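Local coordinates for putative alpha-galactosidase (Bacteroides fragilis, PDB 4NZJ), which probably catalyses the hydrolysis of terminal, non-reducing alpha-D-galactose residues from alpha-D-galactosides, as a member of glycosyl hydrolase family 27, at residues A[127-132]-A[365-370]; A[321-326]-A[372-377]. All blocks are in the same frame, centred on the assembly; numbering follows the deposited sequence. Where two conformers were deposited one is given.

Contact 1: residues A[127-132]-A[365-370]; sequences ITNGMR and RNMNDS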
# COMPACT_ATOMS: atom_id res chain seq x y z
N ILE A 127 -4.26 9.32 12.29
CA ILE A 127 -5.67 9.51 12.62
C ILE A 127 -6.11 10.93 12.30
O ILE A 127 -7.15 11.14 11.67
CB ILE A 127 -5.96 9.18 14.10
CG1 ILE A 127 -5.73 7.69 14.35
CG2 ILE A 127 -7.39 9.58 14.48
CD1 ILE A 127 -5.80 7.30 15.81
N THR A 128 -5.33 11.91 12.74
CA THR A 128 -5.74 13.30 12.65
C THR A 128 -5.42 13.98 11.32
O THR A 128 -6.00 15.02 11.01
CB THR A 128 -5.15 14.14 13.81
OG1 THR A 128 -3.72 14.07 13.77
CG2 THR A 128 -5.63 13.60 15.14
N ASN A 129 -4.51 13.40 10.52
CA ASN A 129 -4.16 14.03 9.24
C ASN A 129 -5.00 13.56 8.05
O ASN A 129 -4.85 14.09 6.95
CB ASN A 129 -2.65 13.94 8.93
CG ASN A 129 -2.18 12.54 8.58
OD1 ASN A 129 -2.96 11.63 8.32
ND2 ASN A 129 -0.86 12.38 8.55
N GLY A 130 -5.87 12.58 8.27
CA GLY A 130 -6.73 12.06 7.22
C GLY A 130 -6.31 10.72 6.64
O GLY A 130 -7.12 10.07 5.97
N MSE A 131 -5.07 10.29 6.89
CA MSE A 131 -4.56 9.08 6.24
C MSE A 131 -5.35 7.85 6.61
O MSE A 131 -5.68 7.03 5.75
CB MSE A 131 -3.06 8.89 6.50
CG MSE A 131 -2.27 9.92 5.70
SE MSE A 131 -0.34 9.76 6.05
CE MSE A 131 -0.02 8.01 5.22
N ARG A 132 -5.68 7.69 7.89
CA ARG A 132 -6.47 6.52 8.29
C ARG A 132 -7.82 6.48 7.56
O ARG A 132 -8.28 5.42 7.14
CB ARG A 132 -6.68 6.48 9.80
CG ARG A 132 -7.31 5.17 10.27
CD ARG A 132 -7.56 5.12 11.77
NE ARG A 132 -8.56 6.10 12.20
CZ ARG A 132 -9.16 6.09 13.39
NH1 ARG A 132 -8.88 5.16 14.29
NH2 ARG A 132 -10.06 7.03 13.67
N ARG A 365 4.00 12.91 10.68
CA ARG A 365 3.60 13.78 11.79
C ARG A 365 3.56 15.26 11.43
O ARG A 365 2.86 16.03 12.08
CB ARG A 365 4.55 13.62 12.97
CG ARG A 365 4.63 12.21 13.55
CD ARG A 365 5.73 12.13 14.59
NE ARG A 365 7.03 12.45 14.01
CZ ARG A 365 8.13 12.71 14.71
NH1 ARG A 365 8.13 12.70 16.03
NH2 ARG A 365 9.26 13.00 14.06
N ASN A 366 4.34 15.67 10.42
CA ASN A 366 4.53 17.09 10.13
C ASN A 366 4.56 17.40 8.63
O ASN A 366 5.38 18.21 8.16
CB ASN A 366 5.80 17.60 10.84
CG ASN A 366 6.95 16.62 10.73
OD1 ASN A 366 7.32 16.21 9.63
ND2 ASN A 366 7.51 16.21 11.87
N MSE A 367 3.66 16.79 7.89
CA MSE A 367 3.60 17.04 6.46
C MSE A 367 2.84 18.30 6.18
O MSE A 367 2.04 18.77 7.00
CB MSE A 367 2.97 15.87 5.74
CG MSE A 367 3.89 14.69 5.94
SE MSE A 367 3.35 13.25 4.75
CE MSE A 367 1.65 12.76 5.63
N ASN A 368 3.11 18.90 5.02
CA ASN A 368 2.37 20.08 4.63
C ASN A 368 1.11 19.71 3.85
O ASN A 368 0.93 18.55 3.44
CB ASN A 368 3.24 21.10 3.87
CG ASN A 368 3.80 20.56 2.57
OD1 ASN A 368 3.25 19.65 1.96
ND2 ASN A 368 4.91 21.15 2.14
N ASP A 369 0.22 20.68 3.71
CA ASP A 369 -1.04 20.50 3.00
C ASP A 369 -0.85 19.95 1.60
O ASP A 369 -1.60 19.07 1.18
CB ASP A 369 -1.77 21.85 2.94
CG ASP A 369 -3.13 21.76 2.26
OD1 ASP A 369 -3.19 21.82 1.01
OD2 ASP A 369 -4.14 21.64 2.98
N SER A 370 0.16 20.44 0.89
CA SER A 370 0.39 20.01 -0.49
C SER A 370 0.75 18.53 -0.58
O SER A 370 0.34 17.85 -1.52
CB SER A 370 1.48 20.87 -1.15
OG SER A 370 1.00 22.18 -1.41

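Contact 2: residues A[321-326]-A[372-377]; sequences LVVGID and LKILLD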
# COMPACT_ATOMS: atom_id res chain seq x y z
N LEU A 321 6.63 5.23 -1.19
CA LEU A 321 6.26 6.54 -1.68
C LEU A 321 7.19 7.58 -1.04
O LEU A 321 7.25 7.69 0.18
CB LEU A 321 4.81 6.87 -1.33
CG LEU A 321 3.75 6.06 -2.06
CD1 LEU A 321 2.40 6.25 -1.39
CD2 LEU A 321 3.69 6.46 -3.52
N VAL A 322 7.91 8.33 -1.87
CA VAL A 322 8.79 9.39 -1.42
C VAL A 322 8.10 10.76 -1.45
O VAL A 322 8.73 11.78 -1.22
CB VAL A 322 10.09 9.44 -2.26
CG1 VAL A 322 10.87 8.14 -2.09
CG2 VAL A 322 9.79 9.69 -3.73
N VAL A 323 6.79 10.76 -1.74
CA VAL A 323 5.98 11.97 -1.78
C VAL A 323 6.26 12.88 -0.59
O VAL A 323 6.09 12.48 0.56
CB VAL A 323 4.47 11.63 -1.80
CG1 VAL A 323 3.63 12.90 -1.78
CG2 VAL A 323 4.13 10.78 -3.02
N GLY A 324 6.69 14.10 -0.89
CA GLY A 324 6.86 15.15 0.10
C GLY A 324 8.15 15.14 0.89
O GLY A 324 8.38 16.04 1.70
N ILE A 325 9.02 14.15 0.67
CA ILE A 325 10.26 14.06 1.45
C ILE A 325 11.11 15.31 1.24
O ILE A 325 11.79 15.76 2.17
CB ILE A 325 11.02 12.73 1.21
CG1 ILE A 325 10.20 11.57 1.78
CG2 ILE A 325 12.39 12.77 1.89
CD1 ILE A 325 10.77 10.18 1.53
N ASP A 326 11.06 15.87 0.03
CA ASP A 326 11.68 17.17 -0.28
C ASP A 326 13.18 17.22 0.02
O ASP A 326 13.71 18.27 0.41
CB ASP A 326 10.96 18.31 0.46
CG ASP A 326 9.64 18.65 -0.16
OD1 ASP A 326 9.01 17.74 -0.71
OD2 ASP A 326 9.24 19.84 -0.10
N LEU A 372 -0.20 16.20 1.73
CA LEU A 372 -1.43 15.47 2.06
C LEU A 372 -2.44 15.52 0.91
O LEU A 372 -3.18 14.56 0.72
CB LEU A 372 -2.04 16.00 3.37
CG LEU A 372 -1.26 15.48 4.59
CD1 LEU A 372 -1.48 16.38 5.79
CD2 LEU A 372 -1.64 14.05 4.93
N LYS A 373 -2.44 16.60 0.13
CA LYS A 373 -3.34 16.68 -1.03
C LYS A 373 -3.06 15.54 -2.00
O LYS A 373 -3.98 14.99 -2.60
CB LYS A 373 -3.20 18.04 -1.73
CG LYS A 373 -4.13 18.23 -2.93
CD LYS A 373 -3.93 19.59 -3.58
N ILE A 374 -1.78 15.18 -2.13
CA ILE A 374 -1.40 14.07 -2.98
C ILE A 374 -1.77 12.74 -2.33
O ILE A 374 -2.49 11.93 -2.92
CB ILE A 374 0.12 14.09 -3.30
CG1 ILE A 374 0.47 15.35 -4.10
CG2 ILE A 374 0.52 12.82 -4.03
CD1 ILE A 374 1.95 15.64 -4.18
N LEU A 375 -1.30 12.51 -1.11
CA LEU A 375 -1.47 11.21 -0.45
C LEU A 375 -2.92 10.84 -0.13
O LEU A 375 -3.23 9.67 0.04
CB LEU A 375 -0.63 11.16 0.83
CG LEU A 375 0.88 11.22 0.64
CD1 LEU A 375 1.55 11.30 2.00
CD2 LEU A 375 1.38 10.00 -0.12
N LEU A 376 -3.80 11.84 -0.05
CA LEU A 376 -5.20 11.62 0.30
C LEU A 376 -6.15 11.70 -0.90
O LEU A 376 -7.36 11.78 -0.71
CB LEU A 376 -5.64 12.64 1.35
CG LEU A 376 -4.85 12.67 2.66
CD1 LEU A 376 -5.42 13.74 3.57
CD2 LEU A 376 -4.88 11.30 3.33
N ASP A 377 -5.61 11.66 -2.11
CA ASP A 377 -6.42 11.81 -3.33
C ASP A 377 -7.42 10.65 -3.43
O ASP A 377 -7.00 9.52 -3.67
CB ASP A 377 -5.50 11.86 -4.55
CG ASP A 377 -6.23 12.23 -5.81
OD1 ASP A 377 -7.22 11.55 -6.16
OD2 ASP A 377 -5.80 13.20 -6.47

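Contact 1: residues A[127-132]-A[365-370]
Met367 reaches across to Asn129 and Met131, near the end of helix 116-128. Both methionines are modelled as selenomethionine. Arg365 anchors the start of the second segment, by a salt bridge to Asp363 and a hydrogen bond to Gln121. Met367 then sends its chain toward the first segment, and the bend at chi3 (-70°) turns its terminal methyl CE toward Met131 SE and Asn129 ND2. Met367 CE lies 3.6 Å from Met131 SE, where the two chains cross at about a right angle. Met367 CE also lies 3.9 Å from Asn129 ND2. Met367 is modelled in two conformers, and these distances hold for one of them.

The Asn129 amide is steadied at both ends. Asn129 OD1 accepts from Met131 N at 2.9 Å, an Asx turn with an N-H...O angle of 161°, and Asn129 ND2 bonds weakly to Val364 O. Gly130 makes the turn with positive phi. Next along, Asn368 is the N-cap of helix 369-375. The contact joins the end of helix 116-128 to the loop after strand 358-360. Between these segments the chemistry is dispersion between a selenium atom and a selenomethyl group, with the same methyl beside an amide nitrogen. It therefore rests on fit, with little directional force.

Contact 2: residues A[321-326]-A[372-377]
Val323 is the main bump, and it fits against Ile374 and Leu375 of helix 369-375. It sits at the second position of a type II beta turn, Val322 to Ile325, closed by Ile325 N to Val322 O at 3.0 Å. Gly324 follows with positive phi. The turn pushes the valine toward the helix.

CG1 of Val323 is the leading branch. With CG1 anti to the backbone N (chi1 177°), it enters the groove between the two helix side chains. On one wall Val323 CG1 meets Ile374 CG2 at 3.8 Å, with Ile374 CD1 close by. On the other wall Val323 CG1 meets Leu375 CG at 4.0 Å. Leu375 answers with a bump of its own. The Leu375 CD2 methyl settles in a notch on the loop, 3.9 Å from Val323 CB. Leu375 CD2 also lies 4.1 Å from Leu321 CD1. Leu375 runs past both Leu321 and Val323 in the opposite direction, whereas Ile374 crosses Val323 at a slant.

Helix 341-353 adds to this core, with Phe348 on Ile374 and Trp351 on Leu321. The loop backbone is tied down separately. Val322 N bonds to His347, and Val323 O to Asn362. Leu321 makes backbone hydrogen bonds with Leu359 of strand 358-360 and with Gly361 just beyond it. The contact thus seats the loop after strand 315-317 on helix 369-375 of the TIM barrel. All four touching residues are buried and aliphatic. Cohesion between the segments comes from hydrophobic burial and close methyl fit, while polar bonding of the loop goes to other neighbours.

From the N terminus, 127-132 comes first, at the end of helix 116-128, which follows strand 102-105. The chain then runs through the later barrel strands to 321-326, beyond strand 315-317. After helix 341-353 and strand 358-360 it reaches 365-370. There contact 1 closes a loop spanning most of the barrel. Contact 2 closes a much shorter one at 372-377. The two loops cross, because 321-326 lies within the first and 372-377 beyond it. Helix 369-375 serves both. Their centres are about 10 Å apart, and they touch directly: Leu372 packs on Met367, and Leu376 on Met131. Together they tie helix 116-128, the loop after strand 315-317 and helix 369-375 together.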